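Local atomic coordinates of BIS(5'-nucleosyl)-tetraphosphatase (Diadenosine tetraphosphatase), putative (Plasmodium falciparum, PDB entry 5CFJ), a protein that probably hydrolyses diadenosine tetraphosphate asymmetrically, as a Nudix-family Ap4A hydrolase of the malaria parasite. Residues A[81-85]-A[135-139]. Residue numbers count along the deposited sequence, not the author numbering.
Sequences YQKTL and SLADL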
ATOM      1  N   TYR A  81      -9.876   2.980   8.193  1.00 13.66           N
ATOM      2  CA  TYR A  81     -10.234   2.138   7.064  1.00 13.13           C
ATOM      3  C   TYR A  81      -9.225   1.013   6.947  1.00 13.12           C
ATOM      4  O   TYR A  81      -8.021   1.248   6.953  1.00 13.36           O
ATOM      5  CB  TYR A  81     -10.281   2.943   5.756  1.00 15.08           C
ATOM      6  CG  TYR A  81     -10.599   2.093   4.549  1.00 15.91           C
ATOM      7  CD1 TYR A  81      -9.597   1.404   3.876  1.00 17.01           C
ATOM      8  CD2 TYR A  81     -11.897   1.959   4.094  1.00 19.67           C
ATOM      9  CE1 TYR A  81      -9.878   0.598   2.781  1.00 19.28           C
ATOM     10  CE2 TYR A  81     -12.191   1.154   3.000  1.00 21.30           C
ATOM     11  CZ  TYR A  81     -11.173   0.482   2.347  1.00 21.64           C
ATOM     12  OH  TYR A  81     -11.449  -0.312   1.264  1.00 24.69           O
ATOM     13  N   GLN A  82      -9.718  -0.211   6.828  1.00 13.85           N
ATOM     14  CA  GLN A  82      -8.862  -1.352   6.530  1.00 13.79           C
ATOM     15  C   GLN A  82      -9.613  -2.323   5.648  1.00 13.04           C
ATOM     16  O   GLN A  82     -10.848  -2.367   5.657  1.00 14.53           O
ATOM     17  CB  GLN A  82      -8.405  -2.055   7.802  1.00 16.49           C
ATOM     18  CG  GLN A  82      -9.546  -2.697   8.566  1.00 18.06           C
ATOM     19  CD  GLN A  82      -9.073  -3.528   9.741  1.00 21.67           C
ATOM     20  OE1 GLN A  82      -9.179  -4.756   9.730  1.00 23.96           O
ATOM     21  NE2 GLN A  82      -8.563  -2.862  10.771  1.00 23.12           N
ATOM     22  N   LYS A  83      -8.870  -3.104   4.878  1.00 12.72           N
ATOM     23  CA  LYS A  83      -9.499  -4.151   4.090  1.00 13.12           C
ATOM     24  C   LYS A  83      -8.557  -5.320   3.951  1.00 11.59           C
ATOM     25  O   LYS A  83      -7.357  -5.148   3.725  1.00 12.42           O
ATOM     26  CB  LYS A  83      -9.921  -3.650   2.704  1.00 15.48           C
ATOM     27  CG  LYS A  83     -10.795  -4.669   1.945  1.00 20.46           C
ATOM     28  CD  LYS A  83     -11.302  -4.177   0.600  1.00 24.05           C
ATOM     29  CE  LYS A  83     -12.228  -5.222  -0.012  1.00 27.41           C
ATOM     30  NZ  LYS A  83     -12.778  -4.819  -1.338  1.00 30.51           N
ATOM     31  N   THR A  84      -9.121  -6.515   4.054  1.00 11.59           N
ATOM     32  CA  THR A  84      -8.378  -7.742   3.852  1.00 12.01           C
ATOM     33  C   THR A  84      -8.721  -8.306   2.477  1.00 12.44           C
ATOM     34  O   THR A  84      -9.887  -8.477   2.129  1.00 14.35           O
ATOM     35  CB  THR A  84      -8.689  -8.749   4.957  1.00 13.14           C
ATOM     36  OG1 THR A  84      -8.298  -8.188   6.217  1.00 13.48           O
ATOM     37  CG2 THR A  84      -7.927 -10.022   4.747  1.00 14.27           C
ATOM     38  N   LEU A  85      -7.686  -8.563   1.693  1.00 12.72           N
ATOM     39  CA  LEU A  85      -7.806  -9.163   0.374  1.00 13.24           C
ATOM     40  C   LEU A  85      -7.338 -10.593   0.438  1.00 13.79           C
ATOM     41  O   LEU A  85      -6.244 -10.856   0.893  1.00 15.25           O
ATOM     42  CB  LEU A  85      -6.958  -8.402  -0.647  1.00 13.69           C
ATOM     43  CG  LEU A  85      -7.147  -6.894  -0.738  1.00 15.75           C
ATOM     44  CD1 LEU A  85      -6.270  -6.317  -1.837  1.00 17.70           C
ATOM     45  CD2 LEU A  85      -8.606  -6.542  -0.965  1.00 19.11           C
ATOM     46  N   SER A 135      -8.617  -7.018  -7.053  1.00 17.75           N
ATOM     47  CA  SER A 135      -8.676  -6.801  -5.602  1.00 20.39           C
ATOM     48  C   SER A 135      -8.042  -5.470  -5.183  1.00 17.48           C
ATOM     49  O   SER A 135      -8.618  -4.706  -4.386  1.00 17.70           O
ATOM     50  CB  SER A 135      -7.995  -7.960  -4.866  1.00 25.79           C
ATOM     51  OG  SER A 135      -6.669  -8.163  -5.332  1.00 29.65           O
ATOM     52  N   LEU A 136      -6.866  -5.188  -5.739  1.00 16.21           N
ATOM     53  CA  LEU A 136      -6.136  -3.965  -5.422  1.00 15.43           C
ATOM     54  C   LEU A 136      -6.761  -2.736  -6.064  1.00 14.17           C
ATOM     55  O   LEU A 136      -6.859  -1.678  -5.432  1.00 15.36           O
ATOM     56  CB  LEU A 136      -4.674  -4.071  -5.860  1.00 18.81           C
ATOM     57  CG  LEU A 136      -3.689  -4.653  -4.859  1.00 20.45           C
ATOM     58  CD1 LEU A 136      -2.295  -4.650  -5.442  1.00 18.62           C
ATOM     59  CD2 LEU A 136      -3.734  -3.864  -3.555  1.00 19.96           C
ATOM     60  N   ALA A 137      -7.173  -2.876  -7.321  1.00 14.47           N
ATOM     61  CA  ALA A 137      -7.825  -1.767  -8.009  1.00 14.93           C
ATOM     62  C   ALA A 137      -9.060  -1.312  -7.221  1.00 14.87           C
ATOM     63  O   ALA A 137      -9.307  -0.105  -6.962  1.00 15.70           O
ATOM     64  CB  ALA A 137      -8.201  -2.181  -9.425  1.00 17.22           C
ATOM     65  N   ASP A 138      -9.826  -2.311  -6.806  1.00 14.46           N
ATOM     66  CA  ASP A 138     -11.051  -2.055  -6.088  1.00 14.38           C
ATOM     67  C   ASP A 138     -10.749  -1.479  -4.712  1.00 14.39           C
ATOM     68  O   ASP A 138     -11.465  -0.592  -4.252  1.00 15.84           O
ATOM     69  CB  ASP A 138     -11.889  -3.323  -5.970  1.00 16.04           C
ATOM     70  CG  ASP A 138     -12.429  -3.778  -7.308  1.00 16.80           C
ATOM     71  OD1 ASP A 138     -12.368  -2.984  -8.271  1.00 17.56           O
ATOM     72  OD2 ASP A 138     -12.912  -4.919  -7.402  1.00 19.11           O
ATOM     73  N   LEU A 139      -9.678  -1.953  -4.066  1.00 14.34           N
ATOM     74  CA  LEU A 139      -9.231  -1.353  -2.815  1.00 14.57           C
ATOM     75  C   LEU A 139      -9.024   0.143  -2.990  1.00 13.28           C
ATOM     76  O   LEU A 139      -9.454   0.935  -2.141  1.00 13.77           O
ATOM     77  CB  LEU A 139      -7.942  -2.015  -2.342  1.00 15.09           C
ATOM     78  CG  LEU A 139      -7.260  -1.399  -1.119  1.00 16.46           C
ATOM     79  CD1 LEU A 139      -8.099  -1.587   0.144  1.00 21.02           C
ATOM     80  CD2 LEU A 139      -5.872  -1.997  -0.937  1.00 19.61           C
TER
HETATM   81  O   HOH W   1     -10.902  -5.596  -3.181  1.00 27.63           O
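Helix 134-147 packs on one face of strand 76-89, the two running nearly antiparallel here, with segment axes at 168° and 9.8 Å apart at closest. Y81, K83 and L85 present their side chains to the helix, whereas Q82 and T84 point away. Two leucines, one from each side, fill the gaps. L139 wedges its CD1 between Y81 and K83, lying 3.8 Å from K83 CB and 3.9 Å from Y81 CE1, at the edge of the phenol ring. In return, L85 fits its CD1 into the hollow lined by S135, L136 and L139, 3.9 Å from both S135 CB and L136 CD2 and 4.4 Å from L139 CD2. L139 also touches Y98 on the adjoining strand 92-103, so this C-terminal helix covers a face spanning both strands, as in the α/β/α sandwich of the Nudix fold. Fully extended, K83 reaches the helix flank, forming a salt bridge with E142, and one water joins its NZ to S135 O (2.7 Å to each). With no direct hydrogen bond between the segments, their fit rests on apolar shape, their polar linkage being indirect, through that water.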